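Long-range contacts in regulator of nonsense transcripts 2 (Homo sapiens, PDB 4CEM), which acts in nonsense-mediated mRNA decay as the factor UPF2, whose first MIF4G domain is described here: residues L98-N104 with R147-F152; L206-K212 with D302-N307; R39-F45 with H114-A118. One frame throughout, in Å; residues are numbered along the deposited sequence.

Contact 1: L98-N104 with R147-F152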
loop_
_atom_site.group_PDB
_atom_site.type_symbol
_atom_site.label_atom_id
_atom_site.label_comp_id
_atom_site.label_asym_id
_atom_site.label_seq_id
_atom_site.Cartn_x
_atom_site.Cartn_y
_atom_site.Cartn_z
ATOM N N LEU A 98 5.635 -8.888 -5.592
ATOM C CA LEU A 98 5.718 -7.735 -6.477
ATOM C C LEU A 98 6.566 -6.635 -5.859
ATOM O O LEU A 98 6.407 -6.309 -4.688
ATOM C CB LEU A 98 4.315 -7.181 -6.735
ATOM C CG LEU A 98 3.308 -8.106 -7.420
ATOM C CD1 LEU A 98 1.882 -7.619 -7.192
ATOM C CD2 LEU A 98 3.611 -8.205 -8.905
ATOM N N LYS A 99 7.455 -6.048 -6.647
ATOM C CA LYS A 99 8.131 -4.835 -6.220
ATOM C C LYS A 99 7.163 -3.666 -6.314
ATOM O O LYS A 99 6.182 -3.695 -7.063
ATOM C CB LYS A 99 9.343 -4.535 -7.091
ATOM C CG LYS A 99 10.409 -5.614 -7.070
ATOM C CD LYS A 99 11.352 -5.478 -8.258
ATOM C CE LYS A 99 11.971 -6.816 -8.631
ATOM N NZ LYS A 99 11.939 -7.004 -10.106
ATOM N N ILE A 100 7.469 -2.620 -5.563
ATOM C CA ILE A 100 6.683 -1.396 -5.584
ATOM C C ILE A 100 6.337 -1.003 -7.025
ATOM O O ILE A 100 5.199 -0.660 -7.318
ATOM C CB ILE A 100 7.453 -0.250 -4.888
ATOM C CG1 ILE A 100 7.686 -0.569 -3.399
ATOM C CG2 ILE A 100 6.701 1.061 -5.021
ATOM C CD1 ILE A 100 9.102 -0.293 -2.918
ATOM N N SER A 101 7.314 -1.093 -7.922
ATOM C CA SER A 101 7.144 -0.653 -9.307
ATOM C C SER A 101 6.381 -1.630 -10.213
ATOM O O SER A 101 6.108 -1.305 -11.369
ATOM C CB SER A 101 8.517 -0.367 -9.935
ATOM O OG SER A 101 9.297 -1.547 -10.052
ATOM N N ASP A 102 6.055 -2.818 -9.707
ATOM C CA ASP A 102 5.382 -3.847 -10.503
ATOM C C ASP A 102 3.861 -3.890 -10.288
ATOM O O ASP A 102 3.149 -4.523 -11.069
ATOM C CB ASP A 102 5.974 -5.232 -10.183
ATOM C CG ASP A 102 7.376 -5.433 -10.758
ATOM O OD1 ASP A 102 7.640 -4.984 -11.895
ATOM O OD2 ASP A 102 8.209 -6.066 -10.071
ATOM N N VAL A 103 3.363 -3.229 -9.241
ATOM C CA VAL A 103 1.946 -3.341 -8.869
ATOM C C VAL A 103 0.991 -2.846 -9.967
ATOM O O VAL A 103 -0.049 -3.463 -10.207
ATOM C CB VAL A 103 1.642 -2.610 -7.550
ATOM C CG1 VAL A 103 0.154 -2.658 -7.238
ATOM C CG2 VAL A 103 2.441 -3.214 -6.406
ATOM N N ASN A 104 1.341 -1.758 -10.648
ATOM C CA ASN A 104 0.524 -1.288 -11.766
ATOM C C ASN A 104 0.359 -2.332 -12.859
ATOM O O ASN A 104 -0.722 -2.462 -13.416
ATOM C CB ASN A 104 1.089 -0.004 -12.374
ATOM C CG ASN A 104 0.779 1.239 -11.540
ATOM O OD1 ASN A 104 -0.196 1.278 -10.783
ATOM N ND2 ASN A 104 1.605 2.274 -11.702
ATOM N N ARG A 147 2.995 -5.145 3.023
ATOM C CA ARG A 147 3.058 -3.772 2.528
ATOM C C ARG A 147 2.472 -3.683 1.126
ATOM O O ARG A 147 1.515 -2.940 0.884
ATOM C CB ARG A 147 4.490 -3.240 2.520
ATOM C CG ARG A 147 4.552 -1.758 2.195
ATOM C CD ARG A 147 5.901 -1.139 2.504
ATOM N NE ARG A 147 6.798 -1.276 1.363
ATOM C CZ ARG A 147 7.817 -2.128 1.274
ATOM N NH1 ARG A 147 8.130 -2.951 2.273
ATOM N NH2 ARG A 147 8.544 -2.146 0.164
ATOM N N THR A 148 3.042 -4.463 0.213
ATOM C CA THR A 148 2.584 -4.481 -1.166
ATOM C C THR A 148 1.140 -4.960 -1.248
ATOM O O THR A 148 0.324 -4.358 -1.948
ATOM C CB THR A 148 3.489 -5.365 -2.037
ATOM O OG1 THR A 148 4.854 -5.007 -1.810
ATOM C CG2 THR A 148 3.173 -5.174 -3.509
ATOM N N ASP A 149 0.824 -6.028 -0.520
ATOM C CA ASP A 149 -0.531 -6.576 -0.523
ATOM C C ASP A 149 -1.558 -5.496 -0.235
ATOM O O ASP A 149 -2.566 -5.377 -0.940
ATOM C CB ASP A 149 -0.685 -7.696 0.519
ATOM C CG ASP A 149 -0.062 -9.015 0.081
ATOM O OD1 ASP A 149 0.596 -9.052 -0.981
ATOM O OD2 ASP A 149 -0.237 -10.021 0.812
ATOM N N LEU A 150 -1.301 -4.710 0.805
ATOM C CA LEU A 150 -2.240 -3.670 1.207
ATOM C C LEU A 150 -2.410 -2.655 0.078
ATOM O O LEU A 150 -3.527 -2.275 -0.257
ATOM C CB LEU A 150 -1.790 -2.985 2.495
ATOM C CG LEU A 150 -2.872 -2.143 3.178
ATOM C CD1 LEU A 150 -3.952 -3.033 3.768
ATOM C CD2 LEU A 150 -2.274 -1.248 4.254
ATOM N N ARG A 151 -1.308 -2.237 -0.528
ATOM C CA ARG A 151 -1.394 -1.330 -1.657
ATOM C C ARG A 151 -2.154 -1.979 -2.804
ATOM O O ARG A 151 -2.976 -1.332 -3.463
ATOM C CB ARG A 151 -0.009 -0.921 -2.139
ATOM C CG ARG A 151 -0.046 -0.132 -3.440
ATOM C CD ARG A 151 1.342 0.105 -3.977
ATOM N NE ARG A 151 1.300 0.773 -5.271
ATOM C CZ ARG A 151 2.377 1.079 -5.988
ATOM N NH1 ARG A 151 3.589 0.772 -5.542
ATOM N NH2 ARG A 151 2.244 1.692 -7.157
ATOM N N PHE A 152 -1.860 -3.256 -3.041
ATOM C CA PHE A 152 -2.456 -4.001 -4.143
ATOM C C PHE A 152 -3.979 -4.066 -3.966
ATOM O O PHE A 152 -4.712 -3.627 -4.847
ATOM C CB PHE A 152 -1.834 -5.396 -4.221
ATOM C CG PHE A 152 -2.094 -6.148 -5.520
ATOM C CD1 PHE A 152 -2.914 -5.648 -6.530
ATOM C CD2 PHE A 152 -1.498 -7.391 -5.718
ATOM C CE1 PHE A 152 -3.133 -6.372 -7.687
ATOM C CE2 PHE A 152 -1.718 -8.115 -6.874
ATOM C CZ PHE A 152 -2.534 -7.603 -7.860
#

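Contact 2: L206-K212 with D302-N307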
loop_
_atom_site.group_PDB
_atom_site.type_symbol
_atom_site.label_atom_id
_atom_site.label_comp_id
_atom_site.label_asym_id
_atom_site.label_seq_id
_atom_site.Cartn_x
_atom_site.Cartn_y
_atom_site.Cartn_z
ATOM N N LEU A 206 -6.919 11.581 2.046
ATOM C CA LEU A 206 -5.753 12.352 2.444
ATOM C C LEU A 206 -5.460 13.493 1.482
ATOM O O LEU A 206 -5.613 13.355 0.272
ATOM C CB LEU A 206 -4.517 11.463 2.526
ATOM C CG LEU A 206 -4.493 10.367 3.600
ATOM C CD1 LEU A 206 -3.048 9.924 3.783
ATOM C CD2 LEU A 206 -5.076 10.806 4.938
ATOM N N VAL A 207 -5.068 14.631 2.040
ATOM C CA VAL A 207 -4.468 15.707 1.275
ATOM C C VAL A 207 -3.257 16.177 2.070
ATOM O O VAL A 207 -3.395 17.018 2.951
ATOM C CB VAL A 207 -5.439 16.881 1.052
ATOM C CG1 VAL A 207 -4.810 17.907 0.113
ATOM C CG2 VAL A 207 -6.761 16.380 0.492
ATOM N N PRO A 208 -2.070 15.614 1.782
ATOM C CA PRO A 208 -0.857 15.904 2.557
ATOM C C PRO A 208 -0.431 17.368 2.568
ATOM O O PRO A 208 -0.777 18.139 1.665
ATOM C CB PRO A 208 0.227 15.089 1.846
ATOM C CG PRO A 208 -0.498 14.038 1.088
ATOM C CD PRO A 208 -1.822 14.627 0.718
ATOM N N ARG A 209 0.365 17.720 3.575
ATOM C CA ARG A 209 0.889 19.074 3.725
ATOM C C ARG A 209 1.736 19.501 2.525
ATOM O O ARG A 209 1.609 20.634 2.068
ATOM C CB ARG A 209 1.693 19.190 5.021
ATOM C CG ARG A 209 2.045 20.621 5.426
ATOM C CD ARG A 209 2.260 20.767 6.934
ATOM N NE ARG A 209 1.043 20.468 7.702
ATOM C CZ ARG A 209 0.938 20.557 9.031
ATOM N NH1 ARG A 209 1.973 20.941 9.769
ATOM N NH2 ARG A 209 -0.213 20.261 9.625
ATOM N N LYS A 210 2.576 18.606 2.001
ATOM C CA LYS A 210 3.366 18.915 0.797
ATOM C C LYS A 210 2.470 19.354 -0.367
ATOM O O LYS A 210 2.757 20.342 -1.046
ATOM C CB LYS A 210 4.188 17.709 0.324
ATOM C CG LYS A 210 5.255 17.218 1.288
ATOM C CD LYS A 210 6.339 16.428 0.557
ATOM C CE LYS A 210 7.417 15.936 1.515
ATOM N NZ LYS A 210 8.709 15.656 0.822
ATOM N N VAL A 211 1.399 18.603 -0.606
ATOM C CA VAL A 211 0.492 18.903 -1.709
ATOM C C VAL A 211 -0.181 20.247 -1.472
ATOM O O VAL A 211 -0.253 21.080 -2.382
ATOM C CB VAL A 211 -0.598 17.820 -1.885
ATOM C CG1 VAL A 211 -1.613 18.242 -2.946
ATOM C CG2 VAL A 211 0.023 16.465 -2.224
ATOM N N LYS A 212 -0.664 20.463 -0.246
ATOM C CA LYS A 212 -1.302 21.726 0.093
ATOM C C LYS A 212 -0.329 22.864 -0.130
ATOM O O LYS A 212 -0.645 23.847 -0.805
ATOM C CB LYS A 212 -1.790 21.726 1.535
ATOM C CG LYS A 212 -3.029 20.877 1.760
ATOM C CD LYS A 212 -3.634 21.199 3.110
ATOM C CE LYS A 212 -4.817 20.308 3.449
ATOM N NZ LYS A 212 -5.449 20.760 4.721
ATOM N N ASP A 302 2.960 14.597 7.829
ATOM C CA ASP A 302 2.756 15.326 6.600
ATOM C C ASP A 302 1.584 14.756 5.807
ATOM O O ASP A 302 0.642 15.482 5.472
ATOM C CB ASP A 302 4.010 15.287 5.746
ATOM C CG ASP A 302 3.831 16.039 4.465
ATOM O OD1 ASP A 302 3.125 15.520 3.570
ATOM O OD2 ASP A 302 4.378 17.156 4.365
ATOM N N LEU A 303 1.659 13.462 5.507
ATOM C CA LEU A 303 0.608 12.774 4.762
ATOM C C LEU A 303 -0.760 13.018 5.416
ATOM O O LEU A 303 -1.746 13.273 4.732
ATOM C CB LEU A 303 0.929 11.275 4.657
ATOM C CG LEU A 303 2.067 10.861 3.699
ATOM C CD1 LEU A 303 2.827 9.642 4.199
ATOM C CD2 LEU A 303 1.563 10.609 2.280
ATOM N N LEU A 304 -0.810 12.975 6.742
ATOM C CA LEU A 304 -2.053 13.242 7.453
ATOM C C LEU A 304 -2.276 14.734 7.771
ATOM O O LEU A 304 -3.297 15.085 8.358
ATOM C CB LEU A 304 -2.106 12.410 8.733
ATOM C CG LEU A 304 -1.944 10.903 8.529
ATOM C CD1 LEU A 304 -2.001 10.150 9.852
ATOM C CD2 LEU A 304 -3.003 10.385 7.572
ATOM N N ASP A 305 -1.337 15.598 7.371
ATOM C CA ASP A 305 -1.401 17.051 7.619
ATOM C C ASP A 305 -1.484 17.417 9.111
ATOM O O ASP A 305 -2.082 18.429 9.479
ATOM C CB ASP A 305 -2.563 17.691 6.843
ATOM C CG ASP A 305 -2.534 19.233 6.874
ATOM O OD1 ASP A 305 -1.429 19.828 6.945
ATOM O OD2 ASP A 305 -3.632 19.841 6.831
ATOM N N GLU A 306 -0.858 16.600 9.958
ATOM C CA GLU A 306 -0.820 16.834 11.398
ATOM C C GLU A 306 0.492 17.503 11.787
ATOM O O GLU A 306 1.511 17.331 11.110
ATOM C CB GLU A 306 -0.974 15.508 12.146
ATOM C CG GLU A 306 -2.358 14.890 12.034
ATOM C CD GLU A 306 -3.418 15.667 12.795
ATOM O OE1 GLU A 306 -3.074 16.625 13.521
ATOM O OE2 GLU A 306 -4.609 15.317 12.679
ATOM N N ASN A 307 0.462 18.284 12.863
ATOM C CA ASN A 307 1.691 18.856 13.421
ATOM C C ASN A 307 2.418 17.797 14.244
ATOM O O ASN A 307 1.798 16.858 14.752
ATOM C CB ASN A 307 1.400 20.091 14.289
ATOM C CG ASN A 307 1.281 21.370 13.476
ATOM O OD1 ASN A 307 2.059 21.608 12.550
ATOM N ND2 ASN A 307 0.313 22.213 13.833
#

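Contact 3: R39-F45 with H114-A118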
loop_
_atom_site.group_PDB
_atom_site.type_symbol
_atom_site.label_atom_id
_atom_site.label_comp_id
_atom_site.label_asym_id
_atom_site.label_seq_id
_atom_site.Cartn_x
_atom_site.Cartn_y
_atom_site.Cartn_z
ATOM N N ARG A 39 -18.764 -8.609 -21.649
ATOM C CA ARG A 39 -17.837 -9.730 -21.679
ATOM C C ARG A 39 -18.106 -10.525 -22.957
ATOM O O ARG A 39 -19.231 -10.514 -23.462
ATOM C CB ARG A 39 -17.993 -10.610 -20.436
ATOM C CG ARG A 39 -17.621 -9.885 -19.156
ATOM C CD ARG A 39 -17.179 -10.834 -18.069
ATOM N NE ARG A 39 -16.566 -10.152 -16.925
ATOM C CZ ARG A 39 -17.220 -9.683 -15.857
ATOM N NH1 ARG A 39 -18.548 -9.775 -15.763
ATOM N NH2 ARG A 39 -16.538 -9.112 -14.867
ATOM N N PRO A 40 -17.081 -11.201 -23.502
ATOM C CA PRO A 40 -17.302 -11.953 -24.743
ATOM C C PRO A 40 -18.114 -13.229 -24.509
ATOM O O PRO A 40 -18.336 -13.614 -23.364
ATOM C CB PRO A 40 -15.880 -12.295 -25.217
ATOM C CG PRO A 40 -14.946 -11.537 -24.319
ATOM C CD PRO A 40 -15.689 -11.310 -23.045
ATOM N N GLU A 41 -18.540 -13.883 -25.585
ATOM C CA GLU A 41 -19.397 -15.069 -25.467
ATOM C C GLU A 41 -18.734 -16.352 -25.968
ATOM O O GLU A 41 -17.652 -16.323 -26.561
ATOM C CB GLU A 41 -20.758 -14.866 -26.151
ATOM C CG GLU A 41 -20.950 -13.559 -26.910
ATOM C CD GLU A 41 -22.381 -13.053 -26.827
ATOM O OE1 GLU A 41 -22.885 -12.880 -25.692
ATOM O OE2 GLU A 41 -22.999 -12.823 -27.890
ATOM N N GLU A 42 -19.401 -17.468 -25.677
ATOM C CA GLU A 42 -19.023 -18.804 -26.138
ATOM C C GLU A 42 -18.210 -18.794 -27.433
ATOM O O GLU A 42 -17.078 -19.275 -27.453
ATOM C CB GLU A 42 -20.303 -19.651 -26.298
ATOM C CG GLU A 42 -20.194 -20.931 -27.127
ATOM C CD GLU A 42 -19.374 -22.019 -26.454
ATOM O OE1 GLU A 42 -18.172 -21.794 -26.186
ATOM O OE2 GLU A 42 -19.933 -23.111 -26.210
ATOM N N ASN A 43 -18.777 -18.239 -28.502
ATOM C CA ASN A 43 -18.133 -18.299 -29.817
ATOM C C ASN A 43 -16.742 -17.658 -29.818
ATOM O O ASN A 43 -15.812 -18.188 -30.415
ATOM C CB ASN A 43 -19.034 -17.709 -30.921
ATOM C CG ASN A 43 -18.922 -16.193 -31.044
ATOM O OD1 ASN A 43 -18.601 -15.488 -30.077
ATOM N ND2 ASN A 43 -19.198 -15.680 -32.242
ATOM N N PHE A 44 -16.603 -16.527 -29.135
ATOM C CA PHE A 44 -15.321 -15.843 -29.032
ATOM C C PHE A 44 -14.316 -16.725 -28.297
ATOM O O PHE A 44 -13.165 -16.831 -28.702
ATOM C CB PHE A 44 -15.494 -14.503 -28.306
ATOM C CG PHE A 44 -14.210 -13.764 -28.081
ATOM C CD1 PHE A 44 -13.437 -14.011 -26.956
ATOM C CD2 PHE A 44 -13.772 -12.821 -28.989
ATOM C CE1 PHE A 44 -12.244 -13.336 -26.747
ATOM C CE2 PHE A 44 -12.582 -12.132 -28.780
ATOM C CZ PHE A 44 -11.819 -12.393 -27.656
ATOM N N PHE A 45 -14.750 -17.349 -27.211
ATOM C CA PHE A 45 -13.874 -18.223 -26.434
ATOM C C PHE A 45 -13.441 -19.452 -27.218
ATOM O O PHE A 45 -12.334 -19.952 -27.011
ATOM C CB PHE A 45 -14.543 -18.624 -25.117
ATOM C CG PHE A 45 -14.581 -17.512 -24.109
ATOM C CD1 PHE A 45 -13.419 -17.123 -23.448
ATOM C CD2 PHE A 45 -15.755 -16.826 -23.851
ATOM C CE1 PHE A 45 -13.438 -16.085 -22.534
ATOM C CE2 PHE A 45 -15.779 -15.783 -22.940
ATOM C CZ PHE A 45 -14.621 -15.413 -22.281
ATOM N N HIS A 114 -10.596 -9.554 -15.246
ATOM C CA HIS A 114 -11.902 -9.092 -14.798
ATOM C C HIS A 114 -12.801 -8.748 -15.940
ATOM O O HIS A 114 -13.969 -9.096 -15.917
ATOM C CB HIS A 114 -11.748 -7.883 -13.893
ATOM C CG HIS A 114 -13.059 -7.244 -13.507
ATOM N ND1 HIS A 114 -13.983 -7.883 -12.774
ATOM C CD2 HIS A 114 -13.576 -5.977 -13.782
ATOM C CE1 HIS A 114 -15.040 -7.072 -12.588
ATOM N NE2 HIS A 114 -14.785 -5.904 -13.209
ATOM N N GLN A 115 -12.263 -8.079 -16.958
ATOM C CA GLN A 115 -13.070 -7.633 -18.099
ATOM C C GLN A 115 -13.473 -8.785 -19.022
ATOM O O GLN A 115 -14.440 -8.664 -19.778
ATOM C CB GLN A 115 -12.353 -6.533 -18.896
ATOM C CG GLN A 115 -12.312 -5.182 -18.190
ATOM C CD GLN A 115 -11.243 -4.245 -18.743
ATOM O OE1 GLN A 115 -11.064 -4.136 -19.953
ATOM N NE2 GLN A 115 -10.540 -3.556 -17.855
ATOM N N ARG A 116 -12.741 -9.892 -18.968
ATOM C CA ARG A 116 -13.066 -11.047 -19.795
ATOM C C ARG A 116 -13.884 -12.115 -19.059
ATOM O O ARG A 116 -14.765 -12.716 -19.666
ATOM C CB ARG A 116 -11.796 -11.669 -20.363
ATOM C CG ARG A 116 -12.065 -12.685 -21.460
ATOM C CD ARG A 116 -10.817 -12.958 -22.276
ATOM N NE ARG A 116 -10.585 -11.939 -23.299
ATOM C CZ ARG A 116 -9.583 -11.973 -24.177
ATOM N NH1 ARG A 116 -8.699 -12.971 -24.168
ATOM N NH2 ARG A 116 -9.457 -11.004 -25.074
ATOM N N TYR A 117 -13.601 -12.322 -17.769
ATOM C CA TYR A 117 -14.156 -13.435 -16.988
ATOM C C TYR A 117 -14.916 -13.020 -15.721
ATOM O O TYR A 117 -14.326 -12.497 -14.774
ATOM C CB TYR A 117 -13.026 -14.373 -16.565
ATOM C CG TYR A 117 -12.157 -14.849 -17.705
ATOM C CD1 TYR A 117 -12.562 -15.902 -18.522
ATOM C CD2 TYR A 117 -10.922 -14.270 -17.954
ATOM C CE1 TYR A 117 -11.764 -16.353 -19.560
ATOM C CE2 TYR A 117 -10.121 -14.718 -18.991
ATOM C CZ TYR A 117 -10.550 -15.756 -19.787
ATOM O OH TYR A 117 -9.765 -16.198 -20.814
ATOM N N ALA A 118 -16.216 -13.312 -15.694
ATOM C CA ALA A 118 -17.069 -13.047 -14.530
ATOM C C ALA A 118 -16.595 -13.708 -13.236
ATOM O O ALA A 118 -16.808 -13.163 -12.160
ATOM C CB ALA A 118 -18.504 -13.455 -14.829
#

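Contact 1: L98-N104 with R147-F152
The carbonyl oxygen Ile100 O lies 2.8 Å from Arg151 NH1, bringing a positively charged side chain up to the backbone of 98-104. Extended from CG to NE, with CG anti to its backbone nitrogen (chi1 172°), Arg151 reaches across to that segment. Apolar groups also line the guanidinium: Val103 CB sits over the centre of one face, 4.0 Å above the plane, while Ile100 CG2 approaches in plane at the edge. Arg147, one turn earlier, bends at chi3 (88°) and offers the edge of its own guanidinium to Ile100 CD1, at 3.6 Å from Arg147 NH2. Between the two arginines, methyl groups make much of the contact. Val103 CG2 and Thr148 CG2 meet at 3.6 Å as the two side chains run antiparallel past one another. Farther along, Leu98 CD1 reaches Phe152 CE2 at 3.6 Å, and the leucine crosses the phenylalanine at about a right angle. In this all-helical MIF4G domain, the contact thus joins the N-terminal part of helix 103-116, and the turn leading into it, to helix 143-158. Phe152 continues onto Ala106, Val107 and Cys110 of the former, and Arg147 and Arg151 also touch helix 189-204.

Contact 2: L206-K212 with D302-N307
A Schellman motif closes helix 283-303, and its Asp305, at positive phi, is the acidic centre of a salt-bridge network with Arg209 and Lys212 from the first turn of helix 209-218. Arg209 comes side-on with two nitrogens to a single oxygen: NE lies 2.7 Å from Asp305 OD1, met nearly along its C-O bond, and NH2 lies 3.0 Å from the same atom, above the carboxylate plane. OD1 lies in the guanidinium plane, but the carboxylate is turned across it, the planes 85° apart. Arg209 bends at chi3 (-63°), and its NH1 goes on to Asn307 OD1 at 2.9 Å. The other oxygen, Asp305 OD2, takes Lys212 NZ at 2.9 Å, so both oxygens of one carboxylate are engaged by positive charges. The backbones also join. Arg209 N, just after the N-cap Pro208, donates to Asp302 O (2.9 Å, 165° at the hydrogen), and Asp305 N reaches that oxygen from the opposite face of its plane. Beneath, Leu206 CD2 packs on Leu304 CD2. One helix start is thus set against another helix's end at the surface, with Leu206 and Leu303 leaning on helix 189-204 and Leu304 on Phe244 of helix 230-259.

Contact 3: R39-F45 with H114-A118
With CG beside its backbone nitrogen (chi1 -65°) and the chain extended from CG to NE, Arg39 stretches along the segment 114-118 until its guanidinium reaches His114 O. Arg39 NE and NH2 both donate to His114 O, at 3.0 Å and 2.8 Å; NE lies in the carbonyl plane, NH2 is tilted from it, and the oxygen stays in the guanidinium plane. The double grip fixes the rotation of the group. Ala118 CA then covers one guanidinium face, 3.6 Å above its centre, while Arg39 NH2 stands over the face of the His114 ring, 3.4 Å from His114 CE1, with the two planes 84° apart. His114 keeps its own NE2 for Asn32 O. With an alanine at Arg39 both donors to His114 O are gone, and the 39-45 segment would probably be held less firmly to the helix end. The site is the C-terminal end of helix 103-116 in the all-helical MIF4G domain, where Tyr117 is the first residue to leave helical geometry. Past Pro40, the short helix 42-46 brings two aromatics to Arg116: the edge of the Phe44 ring meets one face of its guanidinium, Phe44 CE1 lying 3.9 Å from Arg116 CZ, and the Phe45 ring turns its edge to Arg116 O. Phe45 also meets Tyr117 obliquely, ring centroids 5.6 Å apart and planes at 38°, while Tyr117 OH is hydrogen-bonded to Leu82 N.

How the contacts relate
Followed from the N terminus, the chain opens contact 3 at 39-45 and contact 1 at 98-104 before 114-118 closes the first, with 68 residues between its segments; 147-152 then closes the second. These two loops cross, and they share helix 103-116: contact 1 holds its N-terminal part against helix 143-158, contact 3 its end against 39-45, which leads into the short helix 42-46. Their centres lie about 27 Å apart. Contact 2 follows in series, with 89 residues between 206-212 and 302-307, joining helix 209-218 to the end of helix 283-303. It sits across the chain's centre from contact 3, about 43 Å between centres, with contact 1 nearest the middle.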